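Local coordinates for broad specificity aminotransferase (Leishmania mexicana, PDB 4WB0), which probably transfers amino groups between amino acids and 2-oxo acids with relaxed substrate selectivity, using pyridoxal 5'-phosphate as cofactor, and works as a homodimer, at residues P85-D88 / E89-M93; A387-A390 / G391-H394. All blocks are in the same frame, centred on the assembly; numbering follows the deposited sequence.

Contact 1 (P85-D88 / E89-M93); sequences PFID and EAVKM
With CG trans to the backbone N (chi1 158°), the side chain of F86 sends its ring outward and forward, which turns one face to A90, a turn later. The methyl CB of A90 sits 4.1 Å from F86 CE1 and lies over the rim of the ring rather than its centre. V91 places CG2 beside its own backbone N, where the methyl comes to 3.4 Å from the I87 carbonyl O and only grazes I87 CG2, at 4.4 Å. The backbone carries the i to i+4 bonds of an alpha-helix. A90 N to F86 O is the shortest at 2.8 Å, and V91 N bonds to I87 O in the same way; E89 N to P85 O is weak at 3.3 Å. K92 N reaches D88 O at 3.1 Å, and the bent K92 chain lays its CD 3.3 Å from the same oxygen. D88 OD2 and K92 NZ, of opposite charge, stay 6.5 Å apart, without a salt bridge; D88 OD1 instead accepts a hydrogen bond from Q84 NE2. These residues belong to the amphipathic helix 84-95, which probably lies in the large, cofactor-binding domain of the fold type I (aspartate aminotransferase) architecture. Its apolar side, F86, I87, A90 and V91, rests on strands 104-110 and 268-274 at one edge of the mixed sheet, where the F86 ring also meets that of F257, while P85, F86 and E89 touch helix 301-312.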
ATOM      1  N   PRO A  85      12.619  -8.687  10.087  1.00 25.97           N
ATOM      2  CA  PRO A  85      13.359  -9.894   9.668  1.00 25.21           C
ATOM      3  C   PRO A  85      13.427 -10.007   8.115  1.00 22.42           C
ATOM      4  O   PRO A  85      14.440 -10.380   7.559  1.00 20.86           O
ATOM      5  CB  PRO A  85      12.544 -11.059  10.291  1.00 25.67           C
ATOM      6  CG  PRO A  85      11.861 -10.444  11.551  1.00 27.23           C
ATOM      7  CD  PRO A  85      11.594  -8.973  11.111  1.00 27.08           C
ATOM      8  N   PHE A  86      12.347  -9.641   7.448  1.00 21.01           N
ATOM      9  CA  PHE A  86      12.266  -9.710   5.990  1.00 22.51           C
ATOM     10  C   PHE A  86      13.180  -8.641   5.370  1.00 22.30           C
ATOM     11  O   PHE A  86      13.909  -8.936   4.445  1.00 20.78           O
ATOM     12  CB  PHE A  86      10.831  -9.493   5.513  1.00 21.17           C
ATOM     13  CG  PHE A  86      10.691  -9.033   4.053  1.00 17.90           C
ATOM     14  CD1 PHE A  86      10.913  -9.889   2.988  1.00 20.40           C
ATOM     15  CD2 PHE A  86      10.367  -7.727   3.781  1.00 20.45           C
ATOM     16  CE1 PHE A  86      10.786  -9.461   1.664  1.00 21.65           C
ATOM     17  CE2 PHE A  86      10.224  -7.278   2.422  1.00 20.14           C
ATOM     18  CZ  PHE A  86      10.426  -8.118   1.400  1.00 19.08           C
ATOM     19  N   ILE A  87      13.109  -7.415   5.893  1.00 21.55           N
ATOM     20  CA  ILE A  87      13.869  -6.334   5.313  1.00 22.88           C
ATOM     21  C   ILE A  87      15.341  -6.661   5.298  1.00 21.39           C
ATOM     22  O   ILE A  87      15.981  -6.582   4.238  1.00 24.57           O
ATOM     23  CB  ILE A  87      13.639  -5.018   6.037  1.00 22.46           C
ATOM     24  CG1 ILE A  87      12.193  -4.548   5.870  1.00 23.41           C
ATOM     25  CG2 ILE A  87      14.553  -3.954   5.422  1.00 24.49           C
ATOM     26  CD1 ILE A  87      11.868  -3.441   6.895  1.00 26.12           C
ATOM     27  N   ASP A  88      15.881  -7.086   6.433  1.00 21.32           N
ATOM     28  CA  ASP A  88      17.283  -7.456   6.539  1.00 22.23           C
ATOM     29  C   ASP A  88      17.689  -8.553   5.578  1.00 25.45           C
ATOM     30  O   ASP A  88      18.757  -8.477   4.964  1.00 25.55           O
ATOM     31  CB  ASP A  88      17.629  -7.888   7.988  1.00 25.86           C
ATOM     32  CG  ASP A  88      17.570  -6.702   8.997  1.00 33.57           C
ATOM     33  OD1 ASP A  88      17.474  -5.507   8.583  1.00 30.21           O
ATOM     34  OD2 ASP A  88      17.618  -6.972  10.214  1.00 36.66           O
ATOM     35  N   GLU A  89      16.926  -9.641   5.514  1.00 23.65           N
ATOM     36  CA  GLU A  89      17.256 -10.696   4.584  1.00 23.13           C
ATOM     37  C   GLU A  89      17.173 -10.226   3.119  1.00 21.88           C
ATOM     38  O   GLU A  89      17.934 -10.663   2.268  1.00 22.23           O
ATOM     39  CB  GLU A  89      16.317 -11.874   4.800  1.00 22.38           C
ATOM     40  CG  GLU A  89      16.560 -12.596   6.138  1.00 25.32           C
ATOM     41  CD  GLU A  89      17.827 -13.466   6.196  1.00 30.25           C
ATOM     42  OE1 GLU A  89      18.063 -14.048   7.300  1.00 33.68           O
ATOM     43  OE2 GLU A  89      18.591 -13.599   5.195  1.00 28.17           O
ATOM     44  N   ALA A  90      16.193  -9.399   2.806  1.00 19.45           N
ATOM     45  CA  ALA A  90      15.985  -8.953   1.454  1.00 20.18           C
ATOM     46  C   ALA A  90      17.129  -8.067   0.957  1.00 21.58           C
ATOM     47  O   ALA A  90      17.593  -8.228  -0.195  1.00 22.44           O
ATOM     48  CB  ALA A  90      14.653  -8.244   1.346  1.00 19.67           C
ATOM     49  N   VAL A  91      17.628  -7.206   1.823  1.00 21.57           N
ATOM     50  CA  VAL A  91      18.732  -6.331   1.457  1.00 23.15           C
ATOM     51  C   VAL A  91      20.019  -7.175   1.324  1.00 24.19           C
ATOM     52  O   VAL A  91      20.875  -6.956   0.461  1.00 22.04           O
ATOM     53  CB  VAL A  91      18.887  -5.242   2.508  1.00 25.17           C
ATOM     54  CG1 VAL A  91      20.195  -4.533   2.317  1.00 28.60           C
ATOM     55  CG2 VAL A  91      17.710  -4.283   2.446  1.00 24.94           C
ATOM     56  N   LYS A  92      20.130  -8.173   2.184  1.00 25.28           N
ATOM     57  CA  LYS A  92      21.259  -9.069   2.100  1.00 27.09           C
ATOM     58  C   LYS A  92      21.258  -9.870   0.805  1.00 23.39           C
ATOM     59  O   LYS A  92      22.321 -10.185   0.277  1.00 26.19           O
ATOM     60  CB  LYS A  92      21.293 -10.013   3.317  1.00 33.87           C
ATOM     61  CG  LYS A  92      22.121  -9.422   4.458  1.00 45.27           C
ATOM     62  CD  LYS A  92      21.601  -9.786   5.862  1.00 53.70           C
ATOM     63  CE  LYS A  92      21.662 -11.279   6.120  1.00 60.86           C
ATOM     64  NZ  LYS A  92      21.319 -11.602   7.549  1.00 65.51           N
ATOM     65  N   MET A  93      20.088 -10.230   0.308  1.00 23.85           N
ATOM     66  CA  MET A  93      19.998 -10.985  -0.963  1.00 26.86           C
ATOM     67  C   MET A  93      20.559 -10.184  -2.144  1.00 27.19           C
ATOM     68  O   MET A  93      21.231 -10.724  -3.014  1.00 29.32           O
ATOM     69  CB  MET A  93      18.534 -11.362  -1.276  1.00 26.44           C
ATOM     70  CG  MET A  93      18.324 -12.187  -2.590  1.00 32.39           C
ATOM     71  SD  MET A  93      16.555 -12.437  -2.929  1.00 33.27           S
ATOM     72  CE  MET A  93      16.134 -10.829  -3.545  1.00 30.28           C
TER

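Contact 2 (A387-A390 / G391-H394)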
ATOM      1  N   ALA A 387       6.910  -9.540 -25.585  1.00 30.29           N
ATOM      2  CA  ALA A 387       6.217 -10.809 -25.411  1.00 28.57           C
ATOM      3  C   ALA A 387       6.706 -11.493 -24.119  1.00 31.19           C
ATOM      4  O   ALA A 387       7.920 -11.663 -23.930  1.00 30.84           O
ATOM      5  CB  ALA A 387       6.444 -11.701 -26.609  1.00 27.79           C
ATOM      6  N   ASN A 388       5.776 -11.872 -23.234  1.00 31.32           N
ATOM      7  CA  ASN A 388       6.167 -12.649 -22.054  1.00 30.16           C
ATOM      8  C   ASN A 388       6.473 -14.098 -22.448  1.00 28.40           C
ATOM      9  O   ASN A 388       5.561 -14.936 -22.578  1.00 27.31           O
ATOM     10  CB  ASN A 388       5.091 -12.607 -20.962  1.00 29.39           C
ATOM     11  CG  ASN A 388       5.424 -13.526 -19.815  1.00 28.26           C
ATOM     12  OD1 ASN A 388       6.600 -13.729 -19.490  1.00 29.37           O
ATOM     13  ND2 ASN A 388       4.400 -14.085 -19.192  1.00 28.78           N
ATOM     14  N   ILE A 389       7.762 -14.361 -22.675  1.00 30.11           N
ATOM     15  CA  ILE A 389       8.234 -15.698 -23.038  1.00 28.16           C
ATOM     16  C   ILE A 389       7.862 -16.670 -21.923  1.00 27.12           C
ATOM     17  O   ILE A 389       7.586 -17.830 -22.136  1.00 28.35           O
ATOM     18  CB  ILE A 389       9.771 -15.710 -23.259  1.00 26.96           C
ATOM     19  CG1 ILE A 389      10.159 -14.798 -24.447  1.00 28.83           C
ATOM     20  CG2 ILE A 389      10.308 -17.139 -23.449  1.00 28.17           C
ATOM     21  CD1 ILE A 389       9.585 -15.322 -25.800  1.00 34.59           C
ATOM     22  N   ALA A 390       7.868 -16.185 -20.694  1.00 26.43           N
ATOM     23  CA  ALA A 390       7.533 -17.065 -19.568  1.00 25.06           C
ATOM     24  C   ALA A 390       6.071 -17.488 -19.596  1.00 29.38           C
ATOM     25  O   ALA A 390       5.651 -18.410 -18.872  1.00 26.96           O
ATOM     26  CB  ALA A 390       7.897 -16.393 -18.202  1.00 26.34           C
ATOM     27  N   GLY A 391       5.278 -16.894 -20.482  1.00 29.60           N
ATOM     28  CA  GLY A 391       3.906 -17.369 -20.671  1.00 29.97           C
ATOM     29  C   GLY A 391       3.698 -18.541 -21.660  1.00 29.24           C
ATOM     30  O   GLY A 391       2.590 -19.109 -21.799  1.00 28.83           O
ATOM     31  N   LEU A 392       4.768 -18.931 -22.330  1.00 27.04           N
ATOM     32  CA  LEU A 392       4.680 -19.868 -23.438  1.00 27.10           C
ATOM     33  C   LEU A 392       4.680 -21.301 -22.995  1.00 28.57           C
ATOM     34  O   LEU A 392       5.265 -21.614 -21.965  1.00 30.47           O
ATOM     35  CB  LEU A 392       5.851 -19.691 -24.381  1.00 27.96           C
ATOM     36  CG  LEU A 392       5.839 -18.396 -25.180  1.00 29.18           C
ATOM     37  CD1 LEU A 392       7.217 -18.158 -25.737  1.00 27.79           C
ATOM     38  CD2 LEU A 392       4.755 -18.474 -26.292  1.00 32.21           C
ATOM     39  N   THR A 393       4.043 -22.174 -23.788  1.00 27.82           N
ATOM     40  CA  THR A 393       4.210 -23.620 -23.647  1.00 30.36           C
ATOM     41  C   THR A 393       4.884 -24.038 -24.920  1.00 32.37           C
ATOM     42  O   THR A 393       5.004 -23.216 -25.824  1.00 31.55           O
ATOM     43  CB  THR A 393       2.869 -24.345 -23.534  1.00 32.22           C
ATOM     44  OG1 THR A 393       2.185 -24.175 -24.803  1.00 35.74           O
ATOM     45  CG2 THR A 393       2.080 -23.725 -22.379  1.00 33.30           C
ATOM     46  N   HIS A 394       5.272 -25.300 -25.041  1.00 34.64           N
ATOM     47  CA  HIS A 394       5.824 -25.784 -26.307  0.53 36.56           C
ATOM     48  C   HIS A 394       4.828 -25.537 -27.467  1.00 37.63           C
ATOM     49  O   HIS A 394       5.211 -25.018 -28.543  1.00 37.86           O
ATOM     50  CB  HIS A 394       6.174 -27.269 -26.193  0.53 39.00           C
ATOM     51  CG  HIS A 394       6.608 -27.885 -27.485  0.53 39.15           C
ATOM     52  ND1 HIS A 394       7.450 -27.246 -28.367  0.53 37.85           N
ATOM     53  CD2 HIS A 394       6.312 -29.081 -28.044  0.53 40.31           C
ATOM     54  CE1 HIS A 394       7.661 -28.024 -29.411  0.53 37.23           C
ATOM     55  NE2 HIS A 394       6.978 -29.143 -29.243  0.53 38.89           N
TER
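G391 N is bonded to N388 O at 2.9 Å, closing a type I beta-turn over I389 and A390 as the strand ends. One residue on, L392 N repeats the i to i+3 pattern with I389 O at 3.0 Å, and the chain makes a short 3-10 turn before it straightens. With CG trans to the backbone N (chi1 174°), the N388 amide lies alongside the turn, which brings OD1 to A390 N: a weak bond, 3.0 Å from A390 N to N388 OD1, in the manner of an Asx turn. N388 ND2 donates to the carbonyl of A47. Beside the I389 O to L392 N bond, I389 and L392 cross obliquely, CD1 to CD1 at 3.7 Å, and L392 CB packs 3.4 Å from I389 O. The extended chain then reaches T393, whose side chain N-caps helix 394-410. The turn thus links strand 386-388, paired antiparallel with strand 361-363, to that last long helix, consistent with the small domain of fold type I aminotransferases. I389 and L392 both lie on M334 and A390 on I331 of helix 314-344, and R330 of the same helix binds L392 O.

In the fold
Contacts 1 and 2 belong to separate parts of the subunit and share no helix or strand: their centres are 30 Å apart and their nearest atoms about 18 Å. Contact 1 is partly buried, one side of a regular helix packed on the large mixed sheet and the other carrying charged side chains. Contact 2 is buried, in an irregular turn between a small two-stranded sheet and the last long helix. Their backbone bonds differ accordingly, i to i+4 in residues 85-93 against i to i+3 in 388-392. An aromatic face takes part in the first, whereas the second relies on an asparagine amide bonded to the carbonyl of A47, far away in sequence.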